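Local coordinates for protein HemO (Neisseria meningitidis, PDB 1J77) that binds heme and probably breaks its ring open oxidatively, as heme oxygenases do, at residues A182-K185 and V186-E190. Numbering follows the deposited sequence.
With HEM (protoporphyrin IX containing Fe), chain B.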
loop_
_atom_site.group_PDB
_atom_site.type_symbol
_atom_site.label_atom_id
_atom_site.label_comp_id
_atom_site.label_asym_id
_atom_site.label_seq_id
_atom_site.Cartn_x
_atom_site.Cartn_y
_atom_site.Cartn_z
ATOM N N ALA A 182 9.492 -3.858 1.088
ATOM C CA ALA A 182 10.041 -5.197 1.185
ATOM C C ALA A 182 9.079 -6.162 1.820
ATOM O O ALA A 182 8.952 -7.289 1.387
ATOM C CB ALA A 182 11.315 -5.190 1.943
ATOM N N PHE A 183 8.394 -5.720 2.873
ATOM C CA PHE A 183 7.376 -6.531 3.518
ATOM C C PHE A 183 6.230 -6.881 2.549
ATOM O O PHE A 183 5.785 -8.018 2.521
ATOM C CB PHE A 183 6.849 -5.830 4.774
ATOM C CG PHE A 183 5.717 -6.570 5.474
ATOM C CD1 PHE A 183 5.952 -7.795 6.082
ATOM C CD2 PHE A 183 4.418 -6.102 5.431
ATOM C CE1 PHE A 183 4.964 -8.451 6.695
ATOM C CE2 PHE A 183 3.404 -6.794 6.075
ATOM C CZ PHE A 183 3.702 -7.974 6.686
ATOM N N TYR A 184 5.766 -5.926 1.762
ATOM C CA TYR A 184 4.769 -6.218 0.754
ATOM C C TYR A 184 5.164 -7.388 -0.122
ATOM O O TYR A 184 4.347 -8.285 -0.339
ATOM C CB TYR A 184 4.451 -5.010 -0.097
ATOM C CG TYR A 184 3.183 -5.143 -0.942
ATOM C CD1 TYR A 184 1.943 -4.776 -0.484
ATOM C CD2 TYR A 184 3.223 -5.664 -2.211
ATOM C CE1 TYR A 184 0.797 -4.919 -1.244
ATOM C CE2 TYR A 184 2.088 -5.800 -2.976
ATOM C CZ TYR A 184 0.897 -5.397 -2.525
ATOM O OH TYR A 184 -0.233 -5.571 -3.276
ATOM N N LYS A 185 6.409 -7.416 -0.572
ATOM C CA LYS A 185 6.834 -8.528 -1.407
ATOM C C LYS A 185 6.977 -9.832 -0.617
ATOM O O LYS A 185 6.710 -10.888 -1.166
ATOM C CB LYS A 185 8.139 -8.207 -2.110
ATOM C CG LYS A 185 8.026 -7.051 -3.112
ATOM C CD LYS A 185 9.211 -6.888 -4.090
ATOM C CE LYS A 185 10.404 -6.315 -3.433
ATOM N NZ LYS A 185 11.590 -6.245 -4.373
ATOM N N VAL A 186 7.429 -9.790 0.631
ATOM C CA VAL A 186 7.473 -11.015 1.454
ATOM C C VAL A 186 6.062 -11.618 1.520
ATOM O O VAL A 186 5.883 -12.845 1.283
ATOM C CB VAL A 186 7.976 -10.737 2.900
ATOM C CG1 VAL A 186 7.658 -11.920 3.835
ATOM C CG2 VAL A 186 9.439 -10.364 2.895
ATOM N N VAL A 187 5.057 -10.814 1.809
ATOM C CA VAL A 187 3.686 -11.282 1.880
ATOM C C VAL A 187 3.185 -11.841 0.527
ATOM O O VAL A 187 2.523 -12.888 0.479
ATOM C CB VAL A 187 2.734 -10.200 2.443
ATOM C CG1 VAL A 187 1.324 -10.691 2.438
ATOM C CG2 VAL A 187 3.198 -9.788 3.831
ATOM N N LEU A 188 3.474 -11.121 -0.554
ATOM C CA LEU A 188 3.070 -11.513 -1.884
ATOM C C LEU A 188 3.640 -12.892 -2.177
ATOM O O LEU A 188 2.915 -13.781 -2.625
ATOM C CB LEU A 188 3.551 -10.443 -2.877
ATOM C CG LEU A 188 3.199 -10.655 -4.350
ATOM C CD1 LEU A 188 3.420 -9.362 -5.113
ATOM C CD2 LEU A 188 3.913 -11.791 -5.067
ATOM N N ARG A 189 4.927 -13.065 -1.915
ATOM C CA ARG A 189 5.568 -14.370 -2.187
ATOM C C ARG A 189 4.953 -15.516 -1.379
ATOM O O ARG A 189 4.696 -16.625 -1.886
ATOM C CB ARG A 189 7.048 -14.289 -1.947
ATOM C CG ARG A 189 7.852 -13.380 -2.819
ATOM C CD ARG A 189 9.183 -12.968 -2.200
ATOM N NE ARG A 189 9.942 -12.007 -2.970
ATOM C CZ ARG A 189 10.659 -10.999 -2.470
ATOM N NH1 ARG A 189 10.718 -10.786 -1.148
ATOM N NH2 ARG A 189 11.268 -10.154 -3.279
ATOM N N GLU A 190 4.742 -15.295 -0.109
ATOM C CA GLU A 190 4.187 -16.363 0.708
ATOM C C GLU A 190 2.817 -16.700 0.183
ATOM O O GLU A 190 2.434 -17.900 0.021
ATOM C CB GLU A 190 4.131 -15.926 2.193
ATOM C CG GLU A 190 5.507 -15.745 2.796
ATOM C CD GLU A 190 5.496 -15.737 4.319
ATOM O OE1 GLU A 190 4.414 -16.052 4.889
ATOM O OE2 GLU A 190 6.559 -15.412 4.914
HETATM C CHA HEM B . 2.691 5.732 -7.180
HETATM C CHB HEM B . 1.542 2.199 -10.285
HETATM C CHC HEM B . 1.494 -1.000 -6.601
HETATM C CHD HEM B . 3.122 2.472 -3.590
HETATM C C1A HEM B . 2.291 5.071 -8.315
HETATM C C2A HEM B . 1.947 5.695 -9.613
HETATM C C3A HEM B . 1.638 4.699 -10.441
HETATM C C4A HEM B . 1.777 3.429 -9.743
HETATM C CMA HEM B . 1.212 4.858 -11.922
HETATM C CAA HEM B . 1.871 7.203 -9.988
HETATM C CBA HEM B . 0.423 7.670 -9.830
HETATM C CGA HEM B . 0.282 9.166 -10.033
HETATM O O1A HEM B . 1.319 9.885 -9.926
HETATM O O2A HEM B . -0.868 9.616 -10.320
HETATM C C1B HEM B . 1.419 1.016 -9.571
HETATM C C2B HEM B . 1.018 -0.247 -10.126
HETATM C C3B HEM B . 1.034 -1.160 -9.113
HETATM C C4B HEM B . 1.378 -0.445 -7.886
HETATM C CMB HEM B . 0.669 -0.405 -11.628
HETATM C CAB HEM B . 0.637 -2.637 -9.167
HETATM C CBB HEM B . 0.883 -3.384 -10.238
HETATM C C1C HEM B . 1.872 -0.320 -5.474
HETATM C C2C HEM B . 1.906 -0.866 -4.117
HETATM C C3C HEM B . 2.413 0.079 -3.311
HETATM C C4C HEM B . 2.617 1.286 -4.064
HETATM C CMC HEM B . 1.555 -2.322 -3.779
HETATM C CAC HEM B . 2.681 0.004 -1.814
HETATM C CBC HEM B . 2.798 -1.182 -1.223
HETATM C C1D HEM B . 3.151 3.625 -4.308
HETATM C C2D HEM B . 3.593 4.872 -3.740
HETATM C C3D HEM B . 3.489 5.883 -4.838
HETATM C C4D HEM B . 2.972 5.143 -5.963
HETATM C CMD HEM B . 4.083 5.079 -2.305
HETATM C CAD HEM B . 3.767 7.386 -4.785
HETATM C CBD HEM B . 5.004 7.777 -5.537
HETATM C CGD HEM B . 5.162 9.257 -5.267
HETATM O O1D HEM B . 5.791 9.596 -4.236
HETATM O O2D HEM B . 4.715 10.088 -6.117
HETATM N NA HEM B . 2.160 3.708 -8.443
HETATM N NB HEM B . 1.669 0.850 -8.217
HETATM N NC HEM B . 2.292 0.974 -5.376
HETATM N ND HEM B . 2.783 3.789 -5.651
HETATM FE FE HEM B . 2.334 2.328 -6.948
HETATM O O HOH W 1 11.296 -8.245 0.199
HETATM O O HOH W 2 13.050 -8.232 -2.044
HETATM O O HOH W 3 0.483 2.693 -6.447
#
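Along the last long helix of the all-helical heme oxygenase fold, 167-192, Arg189 packs over Lys185 one turn earlier, and Val187 over Phe183. The i to i+4 backbone bonds run without a break from Val186 N to Ala182 O through to Arg189 N to Lys185 O (2.9 Å). CG2 of Val187 lies over one face of the Phe183 ring, 3.7 Å from its centroid and 22° off the normal, a CH-pi contact displaced toward CZ. The ring gets there because Phe183 CG stands opposite the backbone N (chi1 177°), which swings it along the helix toward the following turn. The extended Arg189 chain runs back toward the preceding turn, its CG beside the backbone N (chi1 -64°), and lays one guanidinium face over Lys185, with Arg189 CZ 3.8 Å from Lys185 CB. Lys185 NZ and Arg189 NH2 lie 4.1 Å apart because both converge on the carboxylate of Glu199, each forming a salt bridge to it, while Lys185 NZ is also hydrogen-bonded to Ser25 OG and Arg189 NE to Ala198 O. Water 1 accepts from Arg189 NH1 (2.9 Å) and donates to Ala182 O, giving that carbonyl a second partner beside the helical N-H. On the heme side, methyl CMC of the porphyrin sits over a face of Tyr184, 3.4 Å from Tyr184 CZ, while Leu188 CD1 approaches the ring obliquely at 4.4 Å from Tyr184 CE2. Tyr184 and Leu188 pack on Val30 of helix 11-32, which also carries the axial ligand His23, whereas Val187 rests on Leu48 and Val51 of helix 39-60.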